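Protein ElaA (Escherichia coli, PDB 5Z6N) probably transfers an acetyl group from acetyl coenzyme A to an amine. Local coordinates at residues Gln5-Ser10 and His50-Lys55; Gly41-Gly46 and Tyr62-Lys67. All blocks are in the same frame, centred on the assembly; numbering follows the deposited sequence.

Interaction 1 of 2, residues Gln5-Ser10 and His50-Lys55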
ATOM      1  N   GLN B   5     -12.441  13.772   7.480  1.00 33.00           N
ATOM      2  CA  GLN B   5     -13.159  12.586   7.920  1.00 34.57           C
ATOM      3  C   GLN B   5     -12.356  11.905   9.015  1.00 35.16           C
ATOM      4  O   GLN B   5     -11.158  11.655   8.847  1.00 34.65           O
ATOM      5  CB  GLN B   5     -13.409  11.622   6.754  1.00 32.40           C
ATOM      6  CG  GLN B   5     -14.027  12.272   5.528  1.00 27.49           C
ATOM      7  CD  GLN B   5     -14.458  11.251   4.493  1.00 28.64           C
ATOM      8  OE1 GLN B   5     -13.695  10.364   4.134  1.00 32.31           O
ATOM      9  NE2 GLN B   5     -15.687  11.371   4.011  1.00 30.03           N
ATOM     10  N   ASP B   6     -13.011  11.629  10.140  1.00 34.19           N
ATOM     11  CA  ASP B   6     -12.406  10.972  11.293  1.00 27.79           C
ATOM     12  C   ASP B   6     -12.982   9.559  11.323  1.00 30.29           C
ATOM     13  O   ASP B   6     -14.007   9.292  11.944  1.00 33.85           O
ATOM     14  CB  ASP B   6     -12.694  11.774  12.596  1.00 23.47           C
ATOM     15  CG  ASP B   6     -12.318  11.011  13.858  1.00 31.83           C
ATOM     16  OD1 ASP B   6     -11.541  10.039  13.769  1.00 30.92           O
ATOM     17  OD2 ASP B   6     -12.768  11.417  14.951  1.00 42.73           O
ATOM     18  N   LEU B   7     -12.297   8.648  10.644  1.00 33.77           N
ATOM     19  CA  LEU B   7     -12.831   7.320  10.371  1.00 28.37           C
ATOM     20  C   LEU B   7     -12.229   6.305  11.330  1.00 26.31           C
ATOM     21  O   LEU B   7     -11.006   6.140  11.374  1.00 27.56           O
ATOM     22  CB  LEU B   7     -12.530   6.917   8.929  1.00 21.51           C
ATOM     23  CG  LEU B   7     -13.057   7.821   7.811  1.00 24.58           C
ATOM     24  CD1 LEU B   7     -13.129   7.057   6.519  1.00 25.74           C
ATOM     25  CD2 LEU B   7     -14.418   8.417   8.145  1.00 26.76           C
ATOM     26  N   HIS B   8     -13.086   5.631  12.094  1.00 29.02           N
ATOM     27  CA  HIS B   8     -12.685   4.349  12.646  1.00 26.75           C
ATOM     28  C   HIS B   8     -12.428   3.399  11.485  1.00 15.48           C
ATOM     29  O   HIS B   8     -13.036   3.518  10.417  1.00 25.61           O
ATOM     30  CB  HIS B   8     -13.758   3.787  13.582  1.00 31.63           C
ATOM     31  CG  HIS B   8     -13.352   2.517  14.267  1.00 41.53           C
ATOM     32  ND1 HIS B   8     -12.819   2.501  15.538  1.00 43.99           N
ATOM     33  CD2 HIS B   8     -13.387   1.226  13.860  1.00 39.84           C
ATOM     34  CE1 HIS B   8     -12.545   1.257  15.885  1.00 41.42           C
ATOM     35  NE2 HIS B   8     -12.879   0.463  14.884  1.00 40.63           N
ATOM     36  N   HIS B   9     -11.501   2.464  11.680  1.00 15.15           N
ATOM     37  CA  HIS B   9     -11.072   1.631  10.561  1.00 36.26           C
ATOM     38  C   HIS B   9     -12.212   0.799   9.986  1.00 36.88           C
ATOM     39  O   HIS B   9     -12.140   0.392   8.820  1.00 34.43           O
ATOM     40  CB  HIS B   9      -9.921   0.722  10.991  1.00 33.92           C
ATOM     41  CG  HIS B   9     -10.326  -0.367  11.933  1.00 27.30           C
ATOM     42  ND1 HIS B   9     -10.729  -1.610  11.496  1.00 24.01           N
ATOM     43  CD2 HIS B   9     -10.389  -0.405  13.284  1.00 26.14           C
ATOM     44  CE1 HIS B   9     -11.023  -2.367  12.536  1.00 26.09           C
ATOM     45  NE2 HIS B   9     -10.823  -1.660  13.634  1.00 28.82           N
ATOM     46  N   SER B  10     -13.265   0.546  10.769  1.00 38.36           N
ATOM     47  CA  SER B  10     -14.397  -0.230  10.272  1.00 30.07           C
ATOM     48  C   SER B  10     -15.232   0.545   9.261  1.00 28.10           C
ATOM     49  O   SER B  10     -15.922  -0.071   8.443  1.00 30.11           O
ATOM     50  CB  SER B  10     -15.280  -0.678  11.439  1.00 26.38           C
ATOM     51  OG  SER B  10     -15.971   0.417  12.019  1.00 22.03           O
ATOM     52  N   HIS B  50      -8.499   6.656  11.482  1.00 23.92           N
ATOM     53  CA  HIS B  50      -7.762   7.357  10.442  1.00 22.96           C
ATOM     54  C   HIS B  50      -8.433   8.690  10.144  1.00 23.04           C
ATOM     55  O   HIS B  50      -9.665   8.795  10.152  1.00 13.72           O
ATOM     56  CB  HIS B  50      -7.662   6.529   9.151  1.00 21.21           C
ATOM     57  CG  HIS B  50      -7.293   5.090   9.371  1.00 25.06           C
ATOM     58  ND1 HIS B  50      -8.180   4.160   9.880  1.00 24.30           N
ATOM     59  CD2 HIS B  50      -6.123   4.432   9.179  1.00 20.15           C
ATOM     60  CE1 HIS B  50      -7.575   2.988   9.969  1.00 19.56           C
ATOM     61  NE2 HIS B  50      -6.327   3.126   9.554  1.00 17.73           N
ATOM     62  N   ILE B  51      -7.613   9.705   9.886  1.00 12.86           N
ATOM     63  CA  ILE B  51      -8.083  11.052   9.599  1.00 25.00           C
ATOM     64  C   ILE B  51      -7.587  11.437   8.213  1.00 28.74           C
ATOM     65  O   ILE B  51      -6.391  11.329   7.922  1.00 24.67           O
ATOM     66  CB  ILE B  51      -7.614  12.039  10.681  1.00 25.55           C
ATOM     67  CG1 ILE B  51      -8.309  11.675  11.995  1.00 24.72           C
ATOM     68  CG2 ILE B  51      -7.911  13.486  10.274  1.00 28.76           C
ATOM     69  CD1 ILE B  51      -7.754  12.323  13.205  1.00 28.34           C
ATOM     70  N   LEU B  52      -8.519  11.851   7.355  1.00 31.95           N
ATOM     71  CA  LEU B  52      -8.256  12.092   5.943  1.00 30.18           C
ATOM     72  C   LEU B  52      -8.662  13.515   5.594  1.00 33.28           C
ATOM     73  O   LEU B  52      -9.767  13.949   5.937  1.00 32.33           O
ATOM     74  CB  LEU B  52      -9.028  11.104   5.054  1.00 32.02           C
ATOM     75  CG  LEU B  52      -9.162   9.638   5.481  1.00 31.68           C
ATOM     76  CD1 LEU B  52     -10.124   8.872   4.597  1.00 29.05           C
ATOM     77  CD2 LEU B  52      -7.829   8.972   5.469  1.00 35.72           C
ATOM     78  N   GLY B  53      -7.773  14.233   4.911  1.00 32.92           N
ATOM     79  CA  GLY B  53      -8.120  15.532   4.369  1.00 34.06           C
ATOM     80  C   GLY B  53      -8.390  15.431   2.882  1.00 43.36           C
ATOM     81  O   GLY B  53      -7.506  15.029   2.119  1.00 46.89           O
ATOM     82  N   TRP B  54      -9.602  15.777   2.452  1.00 42.70           N
ATOM     83  CA  TRP B  54     -10.010  15.642   1.059  1.00 38.50           C
ATOM     84  C   TRP B  54     -10.188  17.013   0.419  1.00 44.53           C
ATOM     85  O   TRP B  54     -10.849  17.889   0.986  1.00 44.44           O
ATOM     86  CB  TRP B  54     -11.306  14.838   0.942  1.00 40.12           C
ATOM     87  CG  TRP B  54     -11.122  13.365   1.151  1.00 39.55           C
ATOM     88  CD1 TRP B  54     -11.346  12.665   2.300  1.00 36.26           C
ATOM     89  CD2 TRP B  54     -10.675  12.412   0.180  1.00 36.97           C
ATOM     90  NE1 TRP B  54     -11.064  11.333   2.105  1.00 33.11           N
ATOM     91  CE2 TRP B  54     -10.651  11.152   0.811  1.00 32.37           C
ATOM     92  CE3 TRP B  54     -10.297  12.502  -1.162  1.00 34.29           C
ATOM     93  CZ2 TRP B  54     -10.257   9.993   0.146  1.00 31.31           C
ATOM     94  CZ3 TRP B  54      -9.905  11.353  -1.820  1.00 32.10           C
ATOM     95  CH2 TRP B  54      -9.891  10.115  -1.166  1.00 29.59           C
ATOM     96  N   LYS B  55      -9.606  17.189  -0.765  1.00 46.81           N
ATOM     97  CA  LYS B  55      -9.765  18.397  -1.573  1.00 44.33           C
ATOM     98  C   LYS B  55     -10.304  17.958  -2.931  1.00 46.59           C
ATOM     99  O   LYS B  55      -9.533  17.718  -3.865  1.00 43.57           O
ATOM    100  CB  LYS B  55      -8.445  19.165  -1.705  1.00 43.16           C
ATOM    101  CG  LYS B  55      -8.573  20.462  -2.479  1.00 45.35           C
ATOM    102  CD  LYS B  55      -7.293  21.286  -2.435  1.00 42.50           C
ATOM    103  CE  LYS B  55      -7.600  22.759  -2.622  1.00 38.69           C
ATOM    104  NZ  LYS B  55      -9.018  23.076  -2.256  1.00 34.42           N
TER

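Interaction 2 of 2, residues Gly41-Gly46 and Tyr62-Lys67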
ATOM      1  N   GLY B  41      -0.295  -3.743   8.971  1.00 34.83           N
ATOM      2  CA  GLY B  41      -1.351  -4.405   9.715  1.00 33.80           C
ATOM      3  C   GLY B  41      -2.089  -3.482  10.665  1.00 35.09           C
ATOM      4  O   GLY B  41      -3.310  -3.582  10.816  1.00 36.45           O
ATOM      5  N   ASP B  42      -1.357  -2.551  11.279  1.00 35.54           N
ATOM      6  CA  ASP B  42      -1.880  -1.677  12.327  1.00 35.90           C
ATOM      7  C   ASP B  42      -3.090  -0.847  11.907  1.00 30.15           C
ATOM      8  O   ASP B  42      -3.642  -0.104  12.726  1.00 29.43           O
ATOM      9  CB  ASP B  42      -0.768  -0.759  12.839  1.00 38.75           C
ATOM     10  CG  ASP B  42       0.414  -1.523  13.392  1.00 40.22           C
ATOM     11  OD1 ASP B  42       0.308  -2.758  13.550  1.00 38.42           O
ATOM     12  OD2 ASP B  42       1.452  -0.884  13.663  1.00 41.45           O
ATOM     13  N   ASP B  43      -3.510  -0.945  10.648  1.00 30.63           N
ATOM     14  CA  ASP B  43      -4.580  -0.084  10.161  1.00 33.93           C
ATOM     15  C   ASP B  43      -5.988  -0.611  10.408  1.00 32.49           C
ATOM     16  O   ASP B  43      -6.903   0.187  10.632  1.00 20.54           O
ATOM     17  CB  ASP B  43      -4.379   0.172   8.666  1.00 32.13           C
ATOM     18  CG  ASP B  43      -3.104   0.938   8.379  1.00 30.62           C
ATOM     19  OD1 ASP B  43      -3.063   2.150   8.679  1.00 34.17           O
ATOM     20  OD2 ASP B  43      -2.146   0.331   7.856  1.00 20.51           O
ATOM     21  N   LEU B  44      -6.194  -1.927  10.380  1.00 36.60           N
ATOM     22  CA  LEU B  44      -7.538  -2.456  10.572  1.00 37.97           C
ATOM     23  C   LEU B  44      -7.478  -3.376  11.780  1.00 33.07           C
ATOM     24  O   LEU B  44      -7.516  -4.603  11.630  1.00 27.10           O
ATOM     25  CB  LEU B  44      -7.995  -3.226   9.337  1.00 42.20           C
ATOM     26  CG  LEU B  44      -8.001  -2.437   8.036  1.00 40.44           C
ATOM     27  CD1 LEU B  44      -7.030  -3.072   7.078  1.00 43.73           C
ATOM     28  CD2 LEU B  44      -9.395  -2.398   7.459  1.00 37.43           C
ATOM     29  N   THR B  45      -7.401  -2.805  12.979  1.00 31.82           N
ATOM     30  CA  THR B  45      -7.431  -3.609  14.190  1.00 29.59           C
ATOM     31  C   THR B  45      -7.723  -2.665  15.347  1.00 30.02           C
ATOM     32  O   THR B  45      -7.357  -1.485  15.318  1.00 20.33           O
ATOM     33  CB  THR B  45      -6.187  -4.460  14.487  1.00 29.67           C
ATOM     34  OG1 THR B  45      -6.517  -5.470  15.452  1.00 35.49           O
ATOM     35  CG2 THR B  45      -5.057  -3.603  15.026  1.00 28.40           C
ATOM     36  N   GLY B  46      -8.414  -3.202  16.356  1.00 32.76           N
ATOM     37  CA  GLY B  46      -8.674  -2.506  17.601  1.00 26.09           C
ATOM     38  C   GLY B  46      -9.579  -1.300  17.486  1.00 28.64           C
ATOM     39  O   GLY B  46     -10.567  -1.323  16.746  1.00 29.94           O
ATOM     40  N   TYR B  62      -3.404  13.360   5.839  1.00 15.37           N
ATOM     41  CA  TYR B  62      -3.689  12.075   6.462  1.00 14.78           C
ATOM     42  C   TYR B  62      -2.888  11.922   7.747  1.00 26.31           C
ATOM     43  O   TYR B  62      -1.757  12.406   7.846  1.00 33.86           O
ATOM     44  CB  TYR B  62      -3.369  10.911   5.512  1.00 17.46           C
ATOM     45  CG  TYR B  62      -3.444   9.546   6.172  1.00 19.04           C
ATOM     46  CD1 TYR B  62      -4.634   8.848   6.203  1.00 15.23           C
ATOM     47  CD2 TYR B  62      -2.334   8.970   6.776  1.00 11.54           C
ATOM     48  CE1 TYR B  62      -4.727   7.622   6.802  1.00 20.37           C
ATOM     49  CE2 TYR B  62      -2.417   7.744   7.381  1.00 11.38           C
ATOM     50  CZ  TYR B  62      -3.618   7.071   7.390  1.00 22.46           C
ATOM     51  OH  TYR B  62      -3.721   5.839   7.987  1.00 28.19           O
ATOM     52  N   ALA B  63      -3.482  11.224   8.714  1.00 26.33           N
ATOM     53  CA  ALA B  63      -2.784  10.767   9.907  1.00 28.78           C
ATOM     54  C   ALA B  63      -3.582   9.624  10.514  1.00 27.25           C
ATOM     55  O   ALA B  63      -4.812   9.591  10.419  1.00 19.91           O
ATOM     56  CB  ALA B  63      -2.592  11.895  10.924  1.00 30.75           C
ATOM     57  N   ARG B  64      -2.873   8.677  11.123  1.00 30.73           N
ATOM     58  CA  ARG B  64      -3.508   7.542  11.773  1.00 28.84           C
ATOM     59  C   ARG B  64      -3.172   7.537  13.258  1.00 28.75           C
ATOM     60  O   ARG B  64      -2.147   8.076  13.694  1.00 20.22           O
ATOM     61  CB  ARG B  64      -3.097   6.203  11.134  1.00 23.92           C
ATOM     62  CG  ARG B  64      -2.000   5.463  11.877  1.00 22.19           C
ATOM     63  CD  ARG B  64      -1.679   4.123  11.201  1.00 23.24           C
ATOM     64  NE  ARG B  64      -0.345   3.672  11.557  1.00 31.06           N
ATOM     65  CZ  ARG B  64       0.212   2.569  11.070  1.00 30.31           C
ATOM     66  NH1 ARG B  64      -0.458   1.803  10.217  1.00 21.27           N
ATOM     67  NH2 ARG B  64       1.437   2.216  11.436  1.00 34.02           N
ATOM     68  N   ILE B  65      -4.060   6.915  14.027  1.00 28.96           N
ATOM     69  CA  ILE B  65      -4.024   6.945  15.480  1.00 26.63           C
ATOM     70  C   ILE B  65      -4.069   5.511  15.985  1.00 26.26           C
ATOM     71  O   ILE B  65      -5.035   4.785  15.716  1.00 22.58           O
ATOM     72  CB  ILE B  65      -5.198   7.754  16.048  1.00 27.86           C
ATOM     73  CG1 ILE B  65      -5.223   9.165  15.456  1.00 22.52           C
ATOM     74  CG2 ILE B  65      -5.132   7.788  17.546  1.00 35.20           C
ATOM     75  CD1 ILE B  65      -6.464   9.934  15.824  1.00 14.19           C
ATOM     76  N   LEU B  66      -3.041   5.104  16.721  1.00 28.14           N
ATOM     77  CA  LEU B  66      -2.983   3.768  17.299  1.00 31.43           C
ATOM     78  C   LEU B  66      -3.396   3.817  18.766  1.00 32.40           C
ATOM     79  O   LEU B  66      -2.879   4.633  19.538  1.00 32.68           O
ATOM     80  CB  LEU B  66      -1.581   3.173  17.155  1.00 31.60           C
ATOM     81  CG  LEU B  66      -0.980   3.224  15.746  1.00 33.79           C
ATOM     82  CD1 LEU B  66       0.393   2.598  15.716  1.00 35.54           C
ATOM     83  CD2 LEU B  66      -1.883   2.561  14.725  1.00 30.71           C
ATOM     84  N   LYS B  67      -4.344   2.959  19.137  1.00 33.92           N
ATOM     85  CA  LYS B  67      -4.773   2.781  20.522  1.00 41.29           C
ATOM     86  C   LYS B  67      -4.421   1.341  20.882  1.00 42.65           C
ATOM     87  O   LYS B  67      -5.202   0.415  20.646  1.00 41.07           O
ATOM     88  CB  LYS B  67      -6.261   3.080  20.701  1.00 42.62           C
ATOM     89  CG  LYS B  67      -6.771   2.787  22.100  1.00 47.06           C
ATOM     90  CD  LYS B  67      -6.035   3.631  23.135  1.00 48.90           C
ATOM     91  CE  LYS B  67      -6.166   3.032  24.525  1.00 49.30           C
ATOM     92  NZ  LYS B  67      -4.914   2.345  24.962  1.00 49.90           N
TER

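Interaction 1 of 2, residues Gln5-Ser10 and His50-Lys55
Strand 5-8 runs antiparallel to strand 50-54, the two short axes 4.8 Å apart at closest approach and 151° between their directions. Q5 and L52 form one hydrogen-bonded pair, with Q5 N to L52 O at 3.1 Å and L52 N returning to Q5 O. L7 and H50 form the next; there H50 N meets L7 O at 2.6 Å, nearly along the carbonyl axis. Between them D6 and I51 face each other as a non-hydrogen-bonded pair, and the CA of I51 leans on Q5 O in a CA-H...O contact. This antiparallel pair forms one margin of the GNAT sheet, with strand 3-8 outermost within the chain and helix 14-31 in the connection between the strands. Q5, L7, H50 and L52 project on the side of that helix. L7 and L52 cross at about a right angle, CD1 to CD1 at 4.0 Å. The extended Q5 chain carries OE1 to 3.5 Å from W54 NE1, its amide steeply inclined (77°) to the indole. H9 sets its CB against the edge of the H50 ring, 3.4 Å from CE1. On the opposite side, D6 lays OD1 beside I51 CG1 and spends its charge on R49, while I51 packs against helix 91-106.

Interaction 2 of 2, residues Gly41-Gly46 and Tyr62-Lys67
R64 reaches out from strand 62-67 with its chain extended from CG to NE, and two consecutive aspartates of the 41-46 loop meet its guanidinium from different directions. D43 lies at the edge: R64 NH1 donates to D43 OD1 at 3.0 Å with an N-H...O angle of 157°. The oxygen sits in the guanidinium plane, but the donor stands well above the carboxylate plane, and the two flat groups are turned 47° apart. D42 instead sets its CB over one face, 3.7 Å from R64 NH1. Its carboxylate makes a long salt bridge, D42 OD2 to R64 NH2 at 3.8 Å, through charge alone. Both aspartates belong to a type I beta turn from G41 to L44, so this three-residue salt-bridge network ties a turn in the loop after helix 14-31 to an inner strand of the GNAT sheet. D40 also pairs with R64, and R24 with D43, which would help balance two arginines lying close together. At R64 an alanine removes the guanidinium both aspartates share and would probably loosen the turn's hold on the strand, although R24 would remain with D43. Farther along, L66 places CD2 3.8 Å from D42 O and 4.0 Å from D42 CB. Y62 OH comes within 3.8 Å of D43 OD1. Y18 OH of the second subunit is hydrogen-bonded to D43 OD2 and to G41 N.

In the fold
Both interactions build on the same sheet, since strands 49-54 and 59-67 are neighbours in it and I51 N reaches A63 O at 2.9 Å. Interaction 1 lies near the sheet's margin, partly buried, and depends on backbone ladder bonds, with apolar, polar and aromatic side chains around them. Interaction 2 is buried and has no ladder between its segments; charged side chains fasten a loop to a strand, close to the second subunit, which interaction 1 does not touch. The two meet around H50, whose ring lies by D43 O and the Y62 hydroxyl, and again where H9 NE2 is probably hydrogen-bonded to G46 O, joining the end of segment 5-10 to the loop.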